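Local coordinates for protein CLPV1 (PDB 4UQW), which probably helps disassemble the contracted sheath of the type VI secretion system, as the N domain of a ClpV-type ATPase chaperone that recognises sheath components, at residues V9-K14 against E96-G101; F109-S112 against G117-V120; V28-R33 against L40-H45; Q46-Q49 against D54-Q57; G122-K125 against L129-A132. All coordinates share one frame; numbering follows the deposited sequence.

Contact 1 (V9-K14 against E96-G101)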
# COMPACT_ATOMS: atom_id res chain seq x y z
N VAL A 9 3.93 -16.72 0.65
CA VAL A 9 3.93 -16.85 2.11
C VAL A 9 5.16 -16.19 2.73
O VAL A 9 5.09 -15.56 3.81
CB VAL A 9 3.79 -18.36 2.55
CG1 VAL A 9 4.90 -19.24 1.97
CG2 VAL A 9 3.75 -18.48 4.06
N ALA A 10 6.30 -16.32 2.07
CA ALA A 10 7.51 -15.64 2.57
C ALA A 10 7.46 -14.13 2.37
O ALA A 10 7.84 -13.37 3.29
CB ALA A 10 8.78 -16.21 1.84
N LEU A 11 7.03 -13.70 1.19
CA LEU A 11 7.01 -12.28 0.85
C LEU A 11 6.02 -11.52 1.75
O LEU A 11 6.37 -10.56 2.46
CB LEU A 11 6.63 -12.14 -0.64
CG LEU A 11 6.43 -10.73 -1.16
CD1 LEU A 11 7.72 -9.93 -1.09
CD2 LEU A 11 5.85 -10.85 -2.61
N PHE A 12 4.75 -11.96 1.73
CA PHE A 12 3.74 -11.29 2.54
C PHE A 12 3.95 -11.51 4.02
O PHE A 12 3.52 -10.69 4.82
CB PHE A 12 2.32 -11.78 2.12
CG PHE A 12 1.89 -11.20 0.80
CD1 PHE A 12 2.38 -11.71 -0.41
CD2 PHE A 12 1.06 -10.04 0.75
CE1 PHE A 12 2.02 -11.13 -1.67
CE2 PHE A 12 0.73 -9.43 -0.49
CZ PHE A 12 1.22 -9.97 -1.70
N GLY A 13 4.64 -12.60 4.37
CA GLY A 13 5.00 -12.88 5.75
C GLY A 13 5.87 -11.77 6.36
O GLY A 13 5.91 -11.66 7.60
N LYS A 14 6.50 -10.93 5.52
CA LYS A 14 7.26 -9.83 6.10
C LYS A 14 6.40 -8.64 6.54
O LYS A 14 6.88 -7.76 7.25
CB LYS A 14 8.29 -9.30 5.09
CG LYS A 14 9.35 -10.34 4.71
CD LYS A 14 10.12 -10.79 5.98
CE LYS A 14 11.34 -11.62 5.52
NZ LYS A 14 12.14 -12.19 6.70
N GLU A 96 4.69 -6.62 -5.95
CA GLU A 96 5.90 -5.83 -6.14
C GLU A 96 6.07 -4.79 -5.04
O GLU A 96 7.20 -4.52 -4.57
CB GLU A 96 5.81 -5.12 -7.49
CG GLU A 96 7.19 -4.67 -7.96
CD GLU A 96 7.21 -4.06 -9.34
OE1 GLU A 96 6.21 -4.19 -10.15
OE2 GLU A 96 8.26 -3.40 -9.58
N ALA A 97 4.98 -4.17 -4.61
CA ALA A 97 5.11 -3.20 -3.53
C ALA A 97 5.62 -3.86 -2.24
O ALA A 97 6.37 -3.21 -1.52
CB ALA A 97 3.72 -2.47 -3.27
N VAL A 98 5.17 -5.09 -1.94
CA VAL A 98 5.68 -5.72 -0.72
C VAL A 98 7.18 -5.96 -0.89
O VAL A 98 7.93 -5.69 0.07
CB VAL A 98 4.96 -7.05 -0.44
CG1 VAL A 98 5.54 -7.71 0.85
CG2 VAL A 98 3.45 -6.79 -0.20
N GLU A 99 7.63 -6.44 -2.06
CA GLU A 99 9.09 -6.64 -2.24
C GLU A 99 9.86 -5.32 -2.01
O GLU A 99 10.90 -5.32 -1.32
CB GLU A 99 9.38 -7.23 -3.63
CG GLU A 99 10.86 -7.49 -3.79
CD GLU A 99 11.23 -8.06 -5.15
OE1 GLU A 99 10.65 -9.09 -5.55
OE2 GLU A 99 12.08 -7.44 -5.74
N ARG A 100 9.42 -4.24 -2.65
CA ARG A 100 10.14 -2.98 -2.47
C ARG A 100 10.05 -2.47 -1.05
O ARG A 100 11.03 -1.90 -0.54
CB ARG A 100 9.60 -1.92 -3.44
CG ARG A 100 9.58 -2.39 -4.90
CD ARG A 100 10.94 -2.95 -5.40
NE ARG A 100 12.05 -2.05 -5.24
CZ ARG A 100 13.30 -2.54 -5.17
NH1 ARG A 100 13.49 -3.86 -5.31
NH2 ARG A 100 14.33 -1.75 -5.01
N GLY A 101 8.91 -2.67 -0.36
CA GLY A 101 8.84 -2.28 1.04
C GLY A 101 9.80 -3.08 1.90
O GLY A 101 10.34 -2.52 2.86
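L11 and F12 close on V98 from the two sides of its fork, one methyl for each partner. The aliphatic part lies with L11: its CD1 rests 3.7 Å from V98 CG1, and the two side chains cross obliquely. With CG anti to the backbone N (chi1 175°), L11 reaches across to the backbone of the facing helix, where CD1 also comes within 3.6 Å of E99 N and skims E99 CB. Leucine suits the spot because its CD1 methyl sits against both V98 and E99. V98 CG1 packs on the backbone as well, 3.4 Å from L11 O, a carbonyl that also accepts the K14 N-H.

The aromatic part is a CH-pi contact. V98 CG2 stands over one face of the F12 ring, 4.2 Å from its centroid, and CE2 is the ring atom it approaches most closely. A beta-branched valine can thus serve both partners without a long, flexible side chain. F12 also belongs to the pocket that holds a benzamidine, together with R8, Y20 and L90.

Helix 8-12 is thereby laid against helix 92-108, where V94 and E95 extend the seat, while Y20 and I23 of helix 17-33 also touch the F12 ring.

Contact 2 (F109-S112 against G117-V120)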
# COMPACT_ATOMS: atom_id res chain seq x y z
N PHE A 109 16.15 0.84 6.84
CA PHE A 109 15.74 1.04 8.23
C PHE A 109 16.19 -0.08 9.17
O PHE A 109 16.05 0.05 10.37
CB PHE A 109 14.21 1.23 8.29
CG PHE A 109 13.76 2.49 7.56
CD1 PHE A 109 13.87 3.72 8.19
CD2 PHE A 109 13.33 2.45 6.22
CE1 PHE A 109 13.48 4.89 7.53
CE2 PHE A 109 12.97 3.63 5.55
CZ PHE A 109 13.05 4.86 6.23
N GLY A 110 16.80 -1.14 8.65
CA GLY A 110 17.23 -2.20 9.56
C GLY A 110 16.12 -2.92 10.32
O GLY A 110 16.39 -3.44 11.43
N GLU A 111 14.93 -3.03 9.72
CA GLU A 111 13.77 -3.54 10.43
C GLU A 111 13.29 -4.88 9.88
O GLU A 111 13.45 -5.16 8.68
CB GLU A 111 12.61 -2.54 10.36
CG GLU A 111 12.91 -1.28 11.14
CD GLU A 111 12.78 -1.46 12.65
OE1 GLU A 111 12.24 -2.50 13.12
OE2 GLU A 111 13.26 -0.55 13.39
N SER A 112 12.71 -5.69 10.78
CA SER A 112 12.30 -7.04 10.40
C SER A 112 10.89 -7.12 9.81
O SER A 112 10.56 -8.12 9.21
CB SER A 112 12.40 -7.94 11.62
OG SER A 112 11.49 -7.49 12.60
N GLY A 117 4.48 2.63 5.90
CA GLY A 117 5.28 3.74 5.44
C GLY A 117 6.43 3.21 4.59
O GLY A 117 6.88 3.91 3.67
N TYR A 118 6.90 1.98 4.86
CA TYR A 118 7.93 1.42 3.97
C TYR A 118 7.33 1.01 2.63
O TYR A 118 8.03 1.06 1.61
CB TYR A 118 8.60 0.19 4.60
CG TYR A 118 9.26 0.45 5.93
CD1 TYR A 118 9.58 1.71 6.36
CD2 TYR A 118 9.54 -0.63 6.77
CE1 TYR A 118 10.22 1.93 7.60
CE2 TYR A 118 10.17 -0.45 8.01
CZ TYR A 118 10.48 0.82 8.42
OH TYR A 118 11.03 1.04 9.67
N LEU A 119 6.06 0.58 2.61
CA LEU A 119 5.40 0.34 1.34
C LEU A 119 5.34 1.63 0.51
O LEU A 119 5.61 1.61 -0.69
CB LEU A 119 3.96 -0.17 1.49
CG LEU A 119 3.81 -1.46 2.26
CD1 LEU A 119 2.31 -1.68 2.57
CD2 LEU A 119 4.31 -2.66 1.42
N VAL A 120 5.03 2.75 1.15
CA VAL A 120 4.99 4.01 0.41
C VAL A 120 6.37 4.35 -0.16
O VAL A 120 6.47 4.71 -1.34
CB VAL A 120 4.49 5.14 1.34
CG1 VAL A 120 4.56 6.50 0.63
CG2 VAL A 120 3.03 4.87 1.70
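F109 approaches Y118 from a loop that follows helix 92-108, their CA atoms 8.9 Å apart, whereas Y118 sits on helix 116-124. The chain leaves helical geometry at G110, whose positive phi of 63° is one that glycine adopts readily; the turn made there brings E111 round to the same tyrosine. A backbone hydrogen bond between E111 and G105 ties this turn to the preceding helix.

The two rings form an offset stack, with centroids 4.7 Å apart and planes inclined by only 13°. Y118 CE1 lies above one face of the F109 ring toward its rim, and its nearest atom there is CD2, at 3.4 Å. Both side chains have CG anti to their own carbonyl carbon, which brings the rings alongside each other, nearly parallel but displaced. The phenol end slides past the ring until Y118 OH is 3.5 Å from F109 CB. E111 arrives differently: its CB lies at the edge of the tyrosine ring, near the ring plane, and its CG is 3.3 Å from Y118 OH. A bend at chi2 then carries the carboxylate away. F152 meets both rings and extends the aromatic group.

No hydrogen bond joins the two segments, so the contact depends on dispersion and ring stacking, with the aliphatic part of a glutamate bordering the phenol.

Contact 3 (V28-R33 against L40-H45)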
# COMPACT_ATOMS: atom_id res chain seq x y z
N VAL A 28 -11.34 -9.36 0.98
CA VAL A 28 -12.77 -9.56 1.25
C VAL A 28 -13.58 -8.50 0.47
O VAL A 28 -14.62 -8.80 -0.16
CB VAL A 28 -13.06 -9.46 2.74
CG1 VAL A 28 -14.62 -9.36 3.01
CG2 VAL A 28 -12.38 -10.64 3.47
N PHE A 29 -13.10 -7.26 0.49
CA PHE A 29 -13.80 -6.16 -0.21
C PHE A 29 -13.80 -6.37 -1.71
O PHE A 29 -14.84 -6.19 -2.38
CB PHE A 29 -13.11 -4.83 0.15
CG PHE A 29 -13.74 -3.60 -0.46
CD1 PHE A 29 -13.37 -3.18 -1.72
CD2 PHE A 29 -14.64 -2.85 0.26
CE1 PHE A 29 -13.93 -2.04 -2.28
CE2 PHE A 29 -15.19 -1.69 -0.28
CZ PHE A 29 -14.83 -1.29 -1.55
N CYS A 30 -12.63 -6.70 -2.26
CA CYS A 30 -12.48 -6.97 -3.68
C CYS A 30 -13.48 -8.04 -4.14
O CYS A 30 -14.14 -7.90 -5.18
CB CYS A 30 -11.02 -7.42 -3.91
SG CYS A 30 -10.73 -7.81 -5.65
N LYS A 31 -13.58 -9.10 -3.36
CA LYS A 31 -14.49 -10.20 -3.70
C LYS A 31 -15.94 -9.78 -3.61
O LYS A 31 -16.75 -10.19 -4.48
CB LYS A 31 -14.26 -11.39 -2.80
CG LYS A 31 -12.98 -12.13 -3.14
CD LYS A 31 -12.85 -13.42 -2.36
CE LYS A 31 -13.74 -14.56 -2.97
NZ LYS A 31 -13.29 -14.95 -4.36
N LEU A 32 -16.31 -8.98 -2.60
CA LEU A 32 -17.70 -8.51 -2.49
C LEU A 32 -18.08 -7.68 -3.71
O LEU A 32 -19.24 -7.74 -4.18
CB LEU A 32 -17.90 -7.71 -1.21
CG LEU A 32 -17.90 -8.59 0.02
CD1 LEU A 32 -18.01 -7.74 1.27
CD2 LEU A 32 -19.02 -9.63 -0.04
N ARG A 33 -17.14 -6.93 -4.24
CA ARG A 33 -17.41 -6.08 -5.41
C ARG A 33 -17.35 -6.80 -6.74
O ARG A 33 -17.75 -6.24 -7.77
CB ARG A 33 -16.40 -4.92 -5.48
CG ARG A 33 -16.32 -4.09 -4.23
CD ARG A 33 -17.28 -2.94 -4.25
NE ARG A 33 -16.65 -1.82 -4.94
CZ ARG A 33 -17.13 -0.59 -4.95
NH1 ARG A 33 -18.26 -0.30 -4.31
NH2 ARG A 33 -16.48 0.35 -5.62
N LEU A 40 -3.62 -2.24 -5.47
CA LEU A 40 -3.16 -1.23 -4.55
C LEU A 40 -4.32 -0.33 -4.05
O LEU A 40 -4.36 0.05 -2.86
CB LEU A 40 -2.10 -0.35 -5.18
CG LEU A 40 -0.75 -0.98 -5.49
CD1 LEU A 40 0.13 0.05 -6.28
CD2 LEU A 40 -0.05 -1.39 -4.23
N VAL A 41 -5.29 -0.01 -4.94
CA VAL A 41 -6.35 0.88 -4.48
C VAL A 41 -7.21 0.20 -3.36
O VAL A 41 -7.59 0.85 -2.38
CB VAL A 41 -7.23 1.35 -5.66
CG1 VAL A 41 -8.00 0.18 -6.29
CG2 VAL A 41 -8.22 2.42 -5.18
N HIS A 42 -7.45 -1.13 -3.47
CA HIS A 42 -8.18 -1.81 -2.39
C HIS A 42 -7.40 -1.75 -1.09
O HIS A 42 -7.97 -1.57 -0.01
CB HIS A 42 -8.42 -3.30 -2.73
CG HIS A 42 -9.31 -3.55 -3.90
ND1 HIS A 42 -8.78 -4.02 -5.08
CD2 HIS A 42 -10.65 -3.45 -4.07
CE1 HIS A 42 -9.77 -4.22 -5.95
NE2 HIS A 42 -10.90 -3.88 -5.36
N TRP A 43 -6.09 -1.99 -1.17
CA TRP A 43 -5.24 -2.12 0.02
C TRP A 43 -5.18 -0.75 0.72
O TRP A 43 -5.36 -0.64 1.94
CB TRP A 43 -3.85 -2.55 -0.40
CG TRP A 43 -3.00 -3.05 0.73
CD1 TRP A 43 -3.39 -3.29 2.01
CD2 TRP A 43 -1.64 -3.44 0.61
NE1 TRP A 43 -2.31 -3.82 2.73
CE2 TRP A 43 -1.25 -3.96 1.85
CE3 TRP A 43 -0.75 -3.49 -0.49
CZ2 TRP A 43 0.07 -4.44 2.07
CZ3 TRP A 43 0.53 -3.97 -0.30
CH2 TRP A 43 0.92 -4.45 0.99
N PHE A 44 -4.89 0.29 -0.08
CA PHE A 44 -4.74 1.63 0.50
C PHE A 44 -6.10 2.13 1.04
O PHE A 44 -6.17 2.75 2.12
CB PHE A 44 -4.17 2.61 -0.54
CG PHE A 44 -2.69 2.59 -0.58
CD1 PHE A 44 -2.03 1.39 -0.49
CD2 PHE A 44 -1.93 3.77 -0.69
CE1 PHE A 44 -0.64 1.33 -0.54
CE2 PHE A 44 -0.52 3.69 -0.72
CZ PHE A 44 0.09 2.50 -0.66
N HIS A 45 -7.20 1.86 0.31
CA HIS A 45 -8.51 2.23 0.82
C HIS A 45 -8.76 1.54 2.22
O HIS A 45 -9.21 2.18 3.17
CB HIS A 45 -9.58 1.88 -0.21
CG HIS A 45 -10.96 2.00 0.33
ND1 HIS A 45 -11.65 3.19 0.38
CD2 HIS A 45 -11.74 1.07 0.93
CE1 HIS A 45 -12.85 2.97 0.92
NE2 HIS A 45 -12.92 1.70 1.27
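F29 and C30 of helix 17-33 face H42 and H45 of helix 40-49, the short axes approaching to 10.2 Å at an angle of 122° between their directions, nearer perpendicular than antiparallel. C30 and H42 mark the closest backbone passage.

H42 is the central group. Over one face of its imidazole sits C30 CB, 3.9 Å from the ring centroid and only 12° off the normal, a CH-pi contact. The thiol lies more obliquely, with SG 3.7 Å from H42 CE1. Cysteine fits here because it is small enough to let the imidazole lie close to the helix backbone. F29 meets the same ring at its edge: F29 CD1 is 3.6 Å from H42 CD2, and the side chains cross at about a right angle. F29 holds CG anti to its backbone N, which swings the phenyl across toward the second helix. There it also meets the H45 ring obliquely, with centroids 5.4 Å apart and planes at 41°.

Both imidazole nitrogens of H42 are engaged just beyond the segments: ND1 with E39 N and NE2 with N35 OD1. A buried histidine thus pins the intervening connection while its face serves as packing surface. Such a helix pair, joined by a short link that carries strand 37-38, is consistent with the mainly helical fold of Clp N-terminal domains.

Contact 4 (Q46-Q49 against D54-Q57)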
# COMPACT_ATOMS: atom_id res chain seq x y z
N GLN A 46 -8.41 0.26 2.32
CA GLN A 46 -8.64 -0.45 3.57
C GLN A 46 -7.75 0.06 4.69
O GLN A 46 -8.20 0.18 5.86
CB GLN A 46 -8.45 -1.97 3.39
CG GLN A 46 -9.65 -2.60 2.68
CD GLN A 46 -10.95 -2.48 3.40
OE1 GLN A 46 -11.07 -2.66 4.63
NE2 GLN A 46 -11.93 -2.12 2.64
N ILE A 47 -6.52 0.42 4.37
CA ILE A 47 -5.65 0.99 5.41
C ILE A 47 -6.22 2.31 5.92
O ILE A 47 -6.26 2.54 7.16
CB ILE A 47 -4.19 1.20 4.83
CG1 ILE A 47 -3.50 -0.14 4.61
CG2 ILE A 47 -3.37 2.15 5.76
CD1 ILE A 47 -2.30 -0.04 3.64
N LEU A 48 -6.77 3.13 5.02
CA LEU A 48 -7.26 4.45 5.40
C LEU A 48 -8.60 4.34 6.15
O LEU A 48 -9.04 5.34 6.73
CB LEU A 48 -7.38 5.34 4.16
CG LEU A 48 -5.95 5.73 3.73
CD1 LEU A 48 -6.02 6.28 2.33
CD2 LEU A 48 -5.36 6.74 4.66
N GLN A 49 -9.25 3.16 6.12
CA GLN A 49 -10.47 2.92 6.91
C GLN A 49 -10.21 2.74 8.41
O GLN A 49 -11.14 2.91 9.21
CB GLN A 49 -11.23 1.69 6.41
CG GLN A 49 -11.90 1.87 5.05
CD GLN A 49 -13.12 2.76 5.14
OE1 GLN A 49 -13.04 3.97 4.93
NE2 GLN A 49 -14.27 2.17 5.47
N ASP A 54 0.56 4.53 9.34
CA ASP A 54 1.61 5.37 8.75
C ASP A 54 1.04 6.15 7.57
O ASP A 54 1.42 7.29 7.35
CB ASP A 54 2.76 4.54 8.16
CG ASP A 54 3.58 3.84 9.17
OD1 ASP A 54 3.46 4.14 10.39
OD2 ASP A 54 4.41 3.04 8.70
N LEU A 55 0.17 5.51 6.78
CA LEU A 55 -0.39 6.19 5.62
C LEU A 55 -1.19 7.44 6.05
O LEU A 55 -1.10 8.52 5.41
CB LEU A 55 -1.28 5.20 4.81
CG LEU A 55 -1.83 5.75 3.52
CD1 LEU A 55 -0.72 6.27 2.54
CD2 LEU A 55 -2.53 4.58 2.82
N HIS A 56 -2.02 7.34 7.11
CA HIS A 56 -2.73 8.51 7.59
C HIS A 56 -1.79 9.64 7.90
O HIS A 56 -2.08 10.82 7.58
CB HIS A 56 -3.53 8.24 8.88
CG HIS A 56 -4.71 7.32 8.75
ND1 HIS A 56 -4.60 5.96 8.48
CD2 HIS A 56 -6.04 7.55 8.97
CE1 HIS A 56 -5.80 5.40 8.53
NE2 HIS A 56 -6.69 6.34 8.82
N GLN A 57 -0.74 9.32 8.65
CA GLN A 57 0.17 10.35 9.11
C GLN A 57 0.99 10.93 7.98
O GLN A 57 1.24 12.14 7.98
CB GLN A 57 1.10 9.77 10.20
CG GLN A 57 0.24 9.37 11.42
CD GLN A 57 -0.49 10.59 12.00
OE1 GLN A 57 0.08 11.67 12.13
NE2 GLN A 57 -1.77 10.43 12.30
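L48 and I47 of helix 40-49 engage L55 and H56 near the start of helix 54-61. L48 carries much of the contact. Its CG is anti to the carbonyl carbon (chi1 -73°), and from there the branch point L48 CG packs 3.7 Å from L55 CD2, while the L48 CD2 arm lies over the centre of the H56 imidazole and also touches L55. That methyl is 4.1 Å from the ring centroid and 13° off the normal, a CH-pi contact in which the two side chains run antiparallel alongside each other.

L55 takes the other common setting, CG anti to the backbone N (chi1 -175°), which directs its CD2 methyl between I47 and L48, and the side chain crosses each at about a right angle. I47 offers its short branch, CG2, which stands 3.8 Å from L55 CB. Two helices joined by a short link, 50-53, meet here at a corner of the Clp N-terminal domain, and branched aliphatic residues fill the inside of it.

The edge of the H56 ring is turned to the carbonyls of I47 and L48. I47 O lies near the ring plane, 3.2 Å from H56 CE1, and L48 O is 3.3 Å from H56 NE2. The carbon contact is electrostatically reasonable, since the C-H between two ring nitrogens is polarised. Outside the segments, S53 OG is hydrogen-bonded to H56 ND1, which helps set the rotation of the ring, and L50 O makes a weak hydrogen bond with NE2. L69 and L73 of helix 66-79 also pack against L48.

Contact 5 (G122-K125 against L129-A132)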
# COMPACT_ATOMS: atom_id res chain seq x y z
N GLY A 122 8.86 2.31 -0.88
CA GLY A 122 9.24 1.38 -1.94
C GLY A 122 8.49 1.70 -3.25
O GLY A 122 9.05 1.60 -4.36
N ILE A 123 7.21 2.03 -3.12
CA ILE A 123 6.44 2.46 -4.30
C ILE A 123 7.02 3.72 -4.95
O ILE A 123 7.17 3.79 -6.17
CB ILE A 123 4.94 2.64 -3.87
CG1 ILE A 123 4.27 1.28 -3.64
CG2 ILE A 123 4.13 3.47 -4.93
CD1 ILE A 123 2.90 1.37 -2.86
N LEU A 124 7.33 4.72 -4.14
CA LEU A 124 7.84 5.96 -4.72
C LEU A 124 9.17 5.79 -5.42
O LEU A 124 9.49 6.52 -6.37
CB LEU A 124 7.97 7.07 -3.65
CG LEU A 124 6.63 7.54 -3.05
CD1 LEU A 124 6.87 8.44 -1.83
CD2 LEU A 124 5.76 8.21 -4.13
N LYS A 125 9.96 4.82 -4.97
CA LYS A 125 11.26 4.56 -5.57
C LYS A 125 11.25 3.67 -6.78
O LYS A 125 12.31 3.42 -7.36
CB LYS A 125 12.17 3.95 -4.53
CG LYS A 125 12.54 4.88 -3.39
CD LYS A 125 13.42 6.05 -3.84
CE LYS A 125 14.85 5.61 -4.22
NZ LYS A 125 15.67 6.84 -4.58
N LEU A 129 5.50 1.63 -10.13
CA LEU A 129 4.59 1.67 -8.98
C LEU A 129 4.21 3.09 -8.65
O LEU A 129 3.05 3.34 -8.35
CB LEU A 129 5.25 1.00 -7.73
CG LEU A 129 5.62 -0.45 -7.98
CD1 LEU A 129 6.25 -0.97 -6.69
CD2 LEU A 129 4.39 -1.32 -8.34
N ARG A 130 5.15 4.02 -8.79
CA ARG A 130 4.81 5.41 -8.49
C ARG A 130 3.77 5.92 -9.51
O ARG A 130 2.85 6.66 -9.13
CB ARG A 130 6.07 6.28 -8.49
CG ARG A 130 5.73 7.77 -8.27
CD ARG A 130 6.95 8.66 -8.22
NE ARG A 130 8.04 8.18 -9.05
CZ ARG A 130 8.26 8.53 -10.31
NH1 ARG A 130 7.43 9.38 -10.92
NH2 ARG A 130 9.31 8.03 -10.97
N HIS A 131 3.89 5.47 -10.75
CA HIS A 131 2.94 5.90 -11.78
C HIS A 131 1.57 5.32 -11.49
O HIS A 131 0.51 6.01 -11.67
CB HIS A 131 3.47 5.48 -13.18
CG HIS A 131 2.54 5.76 -14.31
ND1 HIS A 131 2.32 7.02 -14.80
CD2 HIS A 131 1.78 4.92 -15.06
CE1 HIS A 131 1.46 6.95 -15.81
NE2 HIS A 131 1.11 5.69 -15.98
N ALA A 132 1.55 4.06 -11.03
CA ALA A 132 0.25 3.48 -10.65
C ALA A 132 -0.41 4.24 -9.51
O ALA A 132 -1.61 4.52 -9.52
CB ALA A 132 0.42 2.00 -10.28
O HOH W 1 10.32 6.25 -8.96
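R130 reaches back across L124 at about a right angle, and I123 meets L129 beside it, so that two residues near the end of one helix each meet one near the start of the next. The closest backbone pairs are I123 with L129 and L124 with R130.

In the apolar half, I123 turns its CG2 branch toward L129. This methyl, anti to the backbone N, comes 3.6 Å from L129 O and 3.9 Å from L129 CB. A beta-branched residue suits the place because CG2 can pack here while the longer CG1 branch goes elsewhere, to A97 of helix 92-108. L129 sends CD1 along the same helix end toward I123 CA.

The polar half depends on R130. Its aliphatic stem passes L124, where R130 CG is 4.2 Å from L124 CD2, and a bend at chi3 (31°) brings the guanidinium round to L124 O. This carbonyl lies at the edge of the flat group, in its plane, and NE gives it a weak hydrogen bond of 3.5 Å at 144°. A water strengthens the link: it donates to L124 O at 2.7 Å and accepts from R130 NH2 at 2.9 Å. A long arginine can thus pack with its methylenes and still bring N-H groups to a carbonyl at the end of the preceding helix.

T126 in the connection is hydrogen-bonded to G122 O, and L133 backs both I123 and L124. The whole is a tight corner between two consecutive helices, 116-124 and 127-136, of this mainly helical domain.

Overall arrangement
The five contacts tie together parts of one compact, mainly helical domain. Contact 1 joins the most distant parts of the sequence, bringing helix 8-12 to helix 92-108, and contacts 3 and 4 fall within the intervening chain; contacts 2 and 5 follow it. Contacts 3 and 4 share helix 40-49, and their centres are 14 Å apart. Contacts 2 and 5 have centres 15 Å apart and share helix 116-124. Helix 92-108 packs between these groups: V98 and A97 of contact 1 touch W43 and L40 of contact 3, and A97 also meets I123 of contact 5. D54 of contact 4 probably hydrogen-bonds G117 of contact 2, linking the first half of the chain to the later helices.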